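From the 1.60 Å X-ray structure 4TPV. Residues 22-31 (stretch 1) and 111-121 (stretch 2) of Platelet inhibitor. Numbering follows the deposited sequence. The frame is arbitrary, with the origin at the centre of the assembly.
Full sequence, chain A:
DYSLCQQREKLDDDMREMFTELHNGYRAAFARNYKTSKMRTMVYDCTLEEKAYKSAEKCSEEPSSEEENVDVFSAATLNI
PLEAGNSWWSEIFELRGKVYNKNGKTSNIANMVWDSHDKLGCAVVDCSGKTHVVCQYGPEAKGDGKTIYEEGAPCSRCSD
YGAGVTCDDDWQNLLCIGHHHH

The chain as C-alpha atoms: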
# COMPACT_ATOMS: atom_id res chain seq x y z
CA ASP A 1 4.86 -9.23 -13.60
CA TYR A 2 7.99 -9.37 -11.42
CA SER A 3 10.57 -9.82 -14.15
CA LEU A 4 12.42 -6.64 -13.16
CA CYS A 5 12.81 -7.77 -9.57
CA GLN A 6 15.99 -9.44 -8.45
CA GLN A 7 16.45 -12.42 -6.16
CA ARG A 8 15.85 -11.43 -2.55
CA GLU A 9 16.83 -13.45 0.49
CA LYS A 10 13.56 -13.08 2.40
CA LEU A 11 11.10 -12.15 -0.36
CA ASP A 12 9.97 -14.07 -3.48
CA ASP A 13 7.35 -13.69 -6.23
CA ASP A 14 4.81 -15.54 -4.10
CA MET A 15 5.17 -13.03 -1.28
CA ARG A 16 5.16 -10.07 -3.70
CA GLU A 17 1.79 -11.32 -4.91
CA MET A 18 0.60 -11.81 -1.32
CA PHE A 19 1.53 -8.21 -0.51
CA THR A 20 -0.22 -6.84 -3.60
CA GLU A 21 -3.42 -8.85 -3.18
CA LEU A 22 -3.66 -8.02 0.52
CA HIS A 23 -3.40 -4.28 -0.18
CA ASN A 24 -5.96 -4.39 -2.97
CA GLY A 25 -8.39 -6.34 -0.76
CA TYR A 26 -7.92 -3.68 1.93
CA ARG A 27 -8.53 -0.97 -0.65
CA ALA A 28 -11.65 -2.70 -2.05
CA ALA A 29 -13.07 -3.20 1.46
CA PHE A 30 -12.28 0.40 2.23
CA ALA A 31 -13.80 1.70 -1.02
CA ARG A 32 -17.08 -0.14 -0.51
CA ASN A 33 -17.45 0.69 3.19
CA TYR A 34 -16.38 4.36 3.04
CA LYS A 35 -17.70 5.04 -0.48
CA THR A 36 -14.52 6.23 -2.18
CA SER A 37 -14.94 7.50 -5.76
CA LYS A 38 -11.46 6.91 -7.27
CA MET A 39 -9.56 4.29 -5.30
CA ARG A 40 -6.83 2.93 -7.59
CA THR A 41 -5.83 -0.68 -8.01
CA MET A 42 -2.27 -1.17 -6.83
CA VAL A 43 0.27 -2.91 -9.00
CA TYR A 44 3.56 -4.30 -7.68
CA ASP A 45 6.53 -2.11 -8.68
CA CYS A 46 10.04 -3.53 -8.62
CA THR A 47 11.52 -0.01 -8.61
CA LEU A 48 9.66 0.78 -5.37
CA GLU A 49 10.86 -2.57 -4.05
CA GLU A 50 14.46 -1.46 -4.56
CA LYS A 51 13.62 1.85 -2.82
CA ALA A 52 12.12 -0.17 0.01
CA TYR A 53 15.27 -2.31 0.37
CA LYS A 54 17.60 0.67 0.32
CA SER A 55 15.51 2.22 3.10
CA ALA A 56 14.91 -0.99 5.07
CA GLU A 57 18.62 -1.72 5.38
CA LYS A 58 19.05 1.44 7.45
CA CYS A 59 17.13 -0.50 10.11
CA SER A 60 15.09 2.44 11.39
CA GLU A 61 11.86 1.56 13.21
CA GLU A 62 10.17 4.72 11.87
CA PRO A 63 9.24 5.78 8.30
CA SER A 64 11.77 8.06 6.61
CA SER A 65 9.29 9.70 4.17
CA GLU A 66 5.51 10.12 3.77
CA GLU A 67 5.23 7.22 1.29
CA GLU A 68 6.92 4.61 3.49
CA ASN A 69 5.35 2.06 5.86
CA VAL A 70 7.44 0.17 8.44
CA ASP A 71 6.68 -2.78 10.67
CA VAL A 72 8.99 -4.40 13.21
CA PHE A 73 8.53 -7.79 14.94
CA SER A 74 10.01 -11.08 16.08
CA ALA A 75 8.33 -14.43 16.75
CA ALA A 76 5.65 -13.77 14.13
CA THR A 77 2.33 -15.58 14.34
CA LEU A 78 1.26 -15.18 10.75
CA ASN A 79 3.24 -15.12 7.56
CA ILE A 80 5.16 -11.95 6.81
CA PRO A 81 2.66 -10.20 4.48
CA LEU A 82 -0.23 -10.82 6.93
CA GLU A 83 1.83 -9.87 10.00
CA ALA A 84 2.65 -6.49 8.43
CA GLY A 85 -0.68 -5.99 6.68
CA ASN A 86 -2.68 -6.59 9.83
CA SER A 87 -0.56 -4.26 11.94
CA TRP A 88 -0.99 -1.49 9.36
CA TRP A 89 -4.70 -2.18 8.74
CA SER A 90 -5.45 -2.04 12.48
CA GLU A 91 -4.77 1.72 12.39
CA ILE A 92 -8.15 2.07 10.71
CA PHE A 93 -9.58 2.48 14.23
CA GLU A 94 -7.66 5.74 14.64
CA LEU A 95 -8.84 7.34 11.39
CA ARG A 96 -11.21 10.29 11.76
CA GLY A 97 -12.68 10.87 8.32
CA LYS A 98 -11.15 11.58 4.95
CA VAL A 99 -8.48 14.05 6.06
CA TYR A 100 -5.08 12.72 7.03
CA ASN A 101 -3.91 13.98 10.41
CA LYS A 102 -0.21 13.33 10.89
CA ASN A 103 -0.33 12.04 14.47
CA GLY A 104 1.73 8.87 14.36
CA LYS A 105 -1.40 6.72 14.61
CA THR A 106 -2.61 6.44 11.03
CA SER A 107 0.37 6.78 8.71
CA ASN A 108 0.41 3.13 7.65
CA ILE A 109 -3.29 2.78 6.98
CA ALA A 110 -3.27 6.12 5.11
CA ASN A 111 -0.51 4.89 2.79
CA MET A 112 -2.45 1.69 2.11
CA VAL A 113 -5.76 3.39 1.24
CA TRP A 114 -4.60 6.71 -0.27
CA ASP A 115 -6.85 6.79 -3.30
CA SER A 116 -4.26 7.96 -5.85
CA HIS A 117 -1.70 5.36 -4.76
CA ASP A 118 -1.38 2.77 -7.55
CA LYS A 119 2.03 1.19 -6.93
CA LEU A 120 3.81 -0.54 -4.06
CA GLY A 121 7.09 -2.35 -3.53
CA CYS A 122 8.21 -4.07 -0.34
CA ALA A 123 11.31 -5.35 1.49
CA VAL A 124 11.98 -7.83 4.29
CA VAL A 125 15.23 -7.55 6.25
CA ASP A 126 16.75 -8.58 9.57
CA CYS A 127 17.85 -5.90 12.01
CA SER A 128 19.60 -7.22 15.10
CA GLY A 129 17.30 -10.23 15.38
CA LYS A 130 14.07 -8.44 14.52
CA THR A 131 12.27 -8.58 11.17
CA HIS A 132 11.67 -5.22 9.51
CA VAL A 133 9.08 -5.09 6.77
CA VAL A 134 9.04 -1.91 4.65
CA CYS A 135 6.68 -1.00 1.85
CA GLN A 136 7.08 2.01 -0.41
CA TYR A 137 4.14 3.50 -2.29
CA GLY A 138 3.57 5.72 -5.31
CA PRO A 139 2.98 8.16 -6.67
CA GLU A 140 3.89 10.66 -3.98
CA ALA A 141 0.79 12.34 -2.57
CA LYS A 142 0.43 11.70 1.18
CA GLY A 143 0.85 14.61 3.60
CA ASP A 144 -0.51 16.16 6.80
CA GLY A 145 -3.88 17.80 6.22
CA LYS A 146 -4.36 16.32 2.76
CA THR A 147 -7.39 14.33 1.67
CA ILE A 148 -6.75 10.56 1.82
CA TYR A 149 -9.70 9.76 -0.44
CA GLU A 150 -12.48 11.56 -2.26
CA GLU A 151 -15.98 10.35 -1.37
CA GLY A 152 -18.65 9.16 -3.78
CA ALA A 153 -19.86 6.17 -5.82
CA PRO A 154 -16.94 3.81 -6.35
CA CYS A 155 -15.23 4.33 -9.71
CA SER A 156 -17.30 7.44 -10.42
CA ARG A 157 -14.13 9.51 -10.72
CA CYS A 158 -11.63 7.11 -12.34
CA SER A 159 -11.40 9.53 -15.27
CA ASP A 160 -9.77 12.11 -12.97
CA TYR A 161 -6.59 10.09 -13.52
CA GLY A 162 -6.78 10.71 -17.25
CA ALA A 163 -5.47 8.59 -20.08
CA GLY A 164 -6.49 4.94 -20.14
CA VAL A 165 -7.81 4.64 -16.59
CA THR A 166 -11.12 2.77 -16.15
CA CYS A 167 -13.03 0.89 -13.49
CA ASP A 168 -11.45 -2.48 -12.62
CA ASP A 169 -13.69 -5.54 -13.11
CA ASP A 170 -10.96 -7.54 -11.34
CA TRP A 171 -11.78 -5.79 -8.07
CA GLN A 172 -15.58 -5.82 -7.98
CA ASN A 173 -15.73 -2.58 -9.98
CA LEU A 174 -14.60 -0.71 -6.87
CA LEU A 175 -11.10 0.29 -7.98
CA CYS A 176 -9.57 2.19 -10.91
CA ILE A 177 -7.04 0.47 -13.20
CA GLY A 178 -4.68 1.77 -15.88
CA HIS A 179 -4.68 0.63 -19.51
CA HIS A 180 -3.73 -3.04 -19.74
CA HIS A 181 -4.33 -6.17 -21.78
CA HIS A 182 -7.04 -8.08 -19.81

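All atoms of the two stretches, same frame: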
# COMPACT_ATOMS: atom_id res chain seq x y z
N LEU A 22 -3.21 -8.46 -0.80
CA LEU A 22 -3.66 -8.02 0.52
C LEU A 22 -4.01 -6.53 0.50
O LEU A 22 -5.10 -6.12 0.93
CB LEU A 22 -2.59 -8.30 1.57
CG LEU A 22 -3.06 -8.29 3.01
CD1 LEU A 22 -4.06 -9.45 3.22
CD2 LEU A 22 -1.85 -8.45 3.92
N HIS A 23 -3.12 -5.72 -0.07
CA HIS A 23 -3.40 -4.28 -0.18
C HIS A 23 -4.65 -3.98 -1.02
O HIS A 23 -5.48 -3.15 -0.65
CB HIS A 23 -2.21 -3.55 -0.81
CG HIS A 23 -1.11 -3.23 0.16
ND1 HIS A 23 -0.21 -4.17 0.60
CD2 HIS A 23 -0.75 -2.06 0.75
CE1 HIS A 23 0.64 -3.60 1.44
NE2 HIS A 23 0.33 -2.32 1.55
N ASN A 24 -4.78 -4.64 -2.16
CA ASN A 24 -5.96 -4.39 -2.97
C ASN A 24 -7.26 -4.83 -2.29
O ASN A 24 -8.26 -4.13 -2.40
CB ASN A 24 -5.78 -5.05 -4.34
CG ASN A 24 -4.91 -4.22 -5.26
OD1 ASN A 24 -4.91 -2.99 -5.17
ND2 ASN A 24 -4.19 -4.87 -6.15
N GLY A 25 -7.23 -5.94 -1.56
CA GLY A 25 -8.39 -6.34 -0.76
C GLY A 25 -8.73 -5.31 0.31
O GLY A 25 -9.91 -5.05 0.58
N TYR A 26 -7.70 -4.76 0.96
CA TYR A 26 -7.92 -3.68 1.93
C TYR A 26 -8.55 -2.48 1.24
O TYR A 26 -9.46 -1.85 1.75
CB TYR A 26 -6.61 -3.23 2.58
CG TYR A 26 -5.92 -4.22 3.48
CD1 TYR A 26 -6.60 -5.24 4.09
CD2 TYR A 26 -4.55 -4.10 3.74
CE1 TYR A 26 -5.96 -6.13 4.94
CE2 TYR A 26 -3.90 -4.99 4.57
CZ TYR A 26 -4.62 -6.00 5.16
OH TYR A 26 -3.96 -6.88 5.98
N ARG A 27 -8.04 -2.15 0.06
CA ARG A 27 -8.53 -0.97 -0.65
C ARG A 27 -9.97 -1.17 -1.18
O ARG A 27 -10.78 -0.24 -1.18
CB ARG A 27 -7.54 -0.59 -1.77
CG ARG A 27 -6.21 -0.09 -1.22
CD ARG A 27 -5.12 0.01 -2.31
NE ARG A 27 -5.44 1.04 -3.30
CZ ARG A 27 -5.21 2.34 -3.14
NH1 ARG A 27 -4.66 2.78 -2.01
NH2 ARG A 27 -5.56 3.21 -4.08
N ALA A 28 -10.29 -2.39 -1.62
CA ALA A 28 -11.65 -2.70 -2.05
C ALA A 28 -12.64 -2.66 -0.87
O ALA A 28 -13.74 -2.14 -0.99
CB ALA A 28 -11.68 -4.07 -2.72
N ALA A 29 -12.23 -3.24 0.26
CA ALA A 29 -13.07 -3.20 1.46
C ALA A 29 -13.27 -1.75 1.86
O ALA A 29 -14.39 -1.33 2.17
CB ALA A 29 -12.43 -3.98 2.60
N PHE A 30 -12.19 -0.99 1.85
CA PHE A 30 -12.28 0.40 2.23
C PHE A 30 -13.17 1.19 1.27
O PHE A 30 -14.01 1.98 1.70
CB PHE A 30 -10.89 1.03 2.30
CG PHE A 30 -10.86 2.30 3.09
CD1 PHE A 30 -11.12 3.51 2.48
CD2 PHE A 30 -10.57 2.27 4.44
CE1 PHE A 30 -11.08 4.69 3.22
CE2 PHE A 30 -10.53 3.44 5.17
CZ PHE A 30 -10.80 4.64 4.57
N ALA A 31 -13.02 0.95 -0.03
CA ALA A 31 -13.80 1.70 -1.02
C ALA A 31 -15.30 1.45 -0.90
O ALA A 31 -16.11 2.37 -1.06
CB ALA A 31 -13.33 1.36 -2.46
N ASN A 111 -1.28 5.25 3.97
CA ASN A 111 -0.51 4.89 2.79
C ASN A 111 -1.22 3.79 2.02
O ASN A 111 -1.25 3.79 0.78
CB ASN A 111 0.91 4.44 3.15
CG ASN A 111 1.95 5.54 2.97
OD1 ASN A 111 1.93 6.29 1.98
ND2 ASN A 111 2.89 5.61 3.92
N MET A 112 -1.81 2.84 2.75
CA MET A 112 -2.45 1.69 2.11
C MET A 112 -3.74 2.04 1.39
O MET A 112 -4.05 1.42 0.38
CB MET A 112 -2.73 0.57 3.13
CG MET A 112 -1.48 -0.08 3.69
SD MET A 112 -1.79 -1.74 4.36
CE MET A 112 -3.03 -1.40 5.60
N VAL A 113 -4.47 3.05 1.87
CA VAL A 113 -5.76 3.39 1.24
C VAL A 113 -5.80 4.79 0.59
O VAL A 113 -6.87 5.24 0.15
CB VAL A 113 -6.92 3.25 2.26
CG1 VAL A 113 -6.97 1.81 2.78
CG2 VAL A 113 -6.81 4.29 3.40
N TRP A 114 -4.65 5.43 0.46
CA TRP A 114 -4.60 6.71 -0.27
C TRP A 114 -5.12 6.48 -1.70
O TRP A 114 -4.63 5.59 -2.40
CB TRP A 114 -3.16 7.27 -0.30
CG TRP A 114 -3.18 8.76 -0.37
CD1 TRP A 114 -3.32 9.53 -1.49
CD2 TRP A 114 -3.11 9.67 0.74
NE1 TRP A 114 -3.33 10.87 -1.16
CE2 TRP A 114 -3.20 10.98 0.20
CE3 TRP A 114 -2.96 9.51 2.12
CZ2 TRP A 114 -3.16 12.13 1.01
CZ3 TRP A 114 -2.92 10.65 2.93
CH2 TRP A 114 -3.03 11.95 2.36
N ASP A 115 -6.11 7.26 -2.14
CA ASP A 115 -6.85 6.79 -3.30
C ASP A 115 -5.98 6.84 -4.57
O ASP A 115 -6.10 5.96 -5.43
CB ASP A 115 -8.22 7.52 -3.46
CG ASP A 115 -8.11 9.03 -3.62
OD1 ASP A 115 -7.01 9.61 -3.59
OD2 ASP A 115 -9.19 9.63 -3.78
N SER A 116 -5.05 7.79 -4.64
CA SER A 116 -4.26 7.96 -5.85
C SER A 116 -3.04 7.03 -5.86
O SER A 116 -2.33 6.96 -6.87
CB SER A 116 -3.82 9.41 -6.02
OG SER A 116 -3.09 9.86 -4.89
N HIS A 117 -2.79 6.34 -4.76
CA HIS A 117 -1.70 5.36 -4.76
C HIS A 117 -2.02 4.19 -5.69
O HIS A 117 -3.05 3.55 -5.54
CB HIS A 117 -1.40 4.82 -3.36
CG HIS A 117 -0.56 5.73 -2.53
ND1 HIS A 117 -0.35 5.53 -1.18
CD2 HIS A 117 0.12 6.86 -2.85
CE1 HIS A 117 0.41 6.50 -0.71
NE2 HIS A 117 0.72 7.31 -1.70
N ASP A 118 -1.11 3.88 -6.63
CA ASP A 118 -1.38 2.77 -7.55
C ASP A 118 -0.19 1.82 -7.70
O ASP A 118 -0.21 0.93 -8.55
CB ASP A 118 -1.80 3.30 -8.93
CG ASP A 118 -0.73 4.14 -9.61
OD1 ASP A 118 0.41 4.22 -9.13
OD2 ASP A 118 -1.05 4.72 -10.67
N LYS A 119 0.82 2.02 -6.87
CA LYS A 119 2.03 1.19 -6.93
C LYS A 119 2.56 0.93 -5.52
O LYS A 119 2.49 1.81 -4.65
CB LYS A 119 3.12 1.85 -7.78
CG LYS A 119 2.81 2.02 -9.24
CD LYS A 119 3.91 2.84 -9.91
CE LYS A 119 3.73 2.90 -11.42
NZ LYS A 119 2.45 3.56 -11.81
N LEU A 120 3.04 -0.28 -5.27
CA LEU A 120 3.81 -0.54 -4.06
C LEU A 120 4.98 -1.47 -4.36
O LEU A 120 4.97 -2.22 -5.34
CB LEU A 120 2.94 -1.17 -2.95
CG LEU A 120 2.74 -2.70 -3.06
CD1 LEU A 120 2.15 -3.25 -1.77
CD2 LEU A 120 1.86 -3.05 -4.25
N GLY A 121 5.99 -1.40 -3.50
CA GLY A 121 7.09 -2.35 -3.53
C GLY A 121 7.53 -2.54 -2.10
O GLY A 121 7.53 -1.58 -1.34

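Stretch 1 is a continuous helix that meets stretch 2 along one side only, through His 23, Tyr 26, Arg 27 and Phe 30. This is the i, i+3, i+4, i+7 spacing that keeps side chains on a single helical stripe. Between them the stretches bury 527 Å².

The contact opens at His 23, whose CA-to-CB bond points toward the partner. With chi1 in m, the buried imidazole lies between two apolar side chains. Leu 120 sets a methyl over one face, CD1 lying 3.6 Å from the centroid of the His 23 ring in a CH-pi contact. The sulfur of Met 112 approaches obliquely, its SD 3.6 Å from NE2 of His 23. Both ring nitrogens find hydrogen bonds elsewhere in the structure, so the ring can be packed by hydrocarbon and sulfur without leaving its polar atoms unsatisfied.

Tyr 26 returns to the stripe and packs its CD2 against CE of Met 112 at 3.6 Å. The same methionine sulfur that meets His 23 sits at the edge of the Tyr 26 ring; a long, unbranched side chain can thus serve two aromatic neighbours a turn apart.

Arg 27 is the polar centre and has the largest covered area, 112 Å². Its CA-to-CB bond points sideways, but the extended chi2 (t) followed by chi3 in p brings the guanidinium to the backbone carbonyls of Met 112, Trp 114 and Asp 115. NH1 of Arg 27 donates to O of Met 112 and O of Trp 114, both at 2.8 Å; NH2 of Arg 27 also donates to O of Trp 114 at 3.1 Å, and makes a weak hydrogen bond to O of Asp 115 at 3.1 Å. These three oxygens lie near the guanidinium plane, where its hydrogens point. The Trp 114 carbonyl O also accepts from His 117 N at 3.1 Å, closing the type I turn that the arginine grips. No carboxylate of stretch 2 is involved: the cation reads backbone.

Phe 30, chi1 in t, closes the contact by offering a face to Val 113, whose CG2 stands 4.1 Å from the centroid of the Phe 30 ring, nearly along its normal. The compact, branched valine suits a flat ring, covering it with methyls.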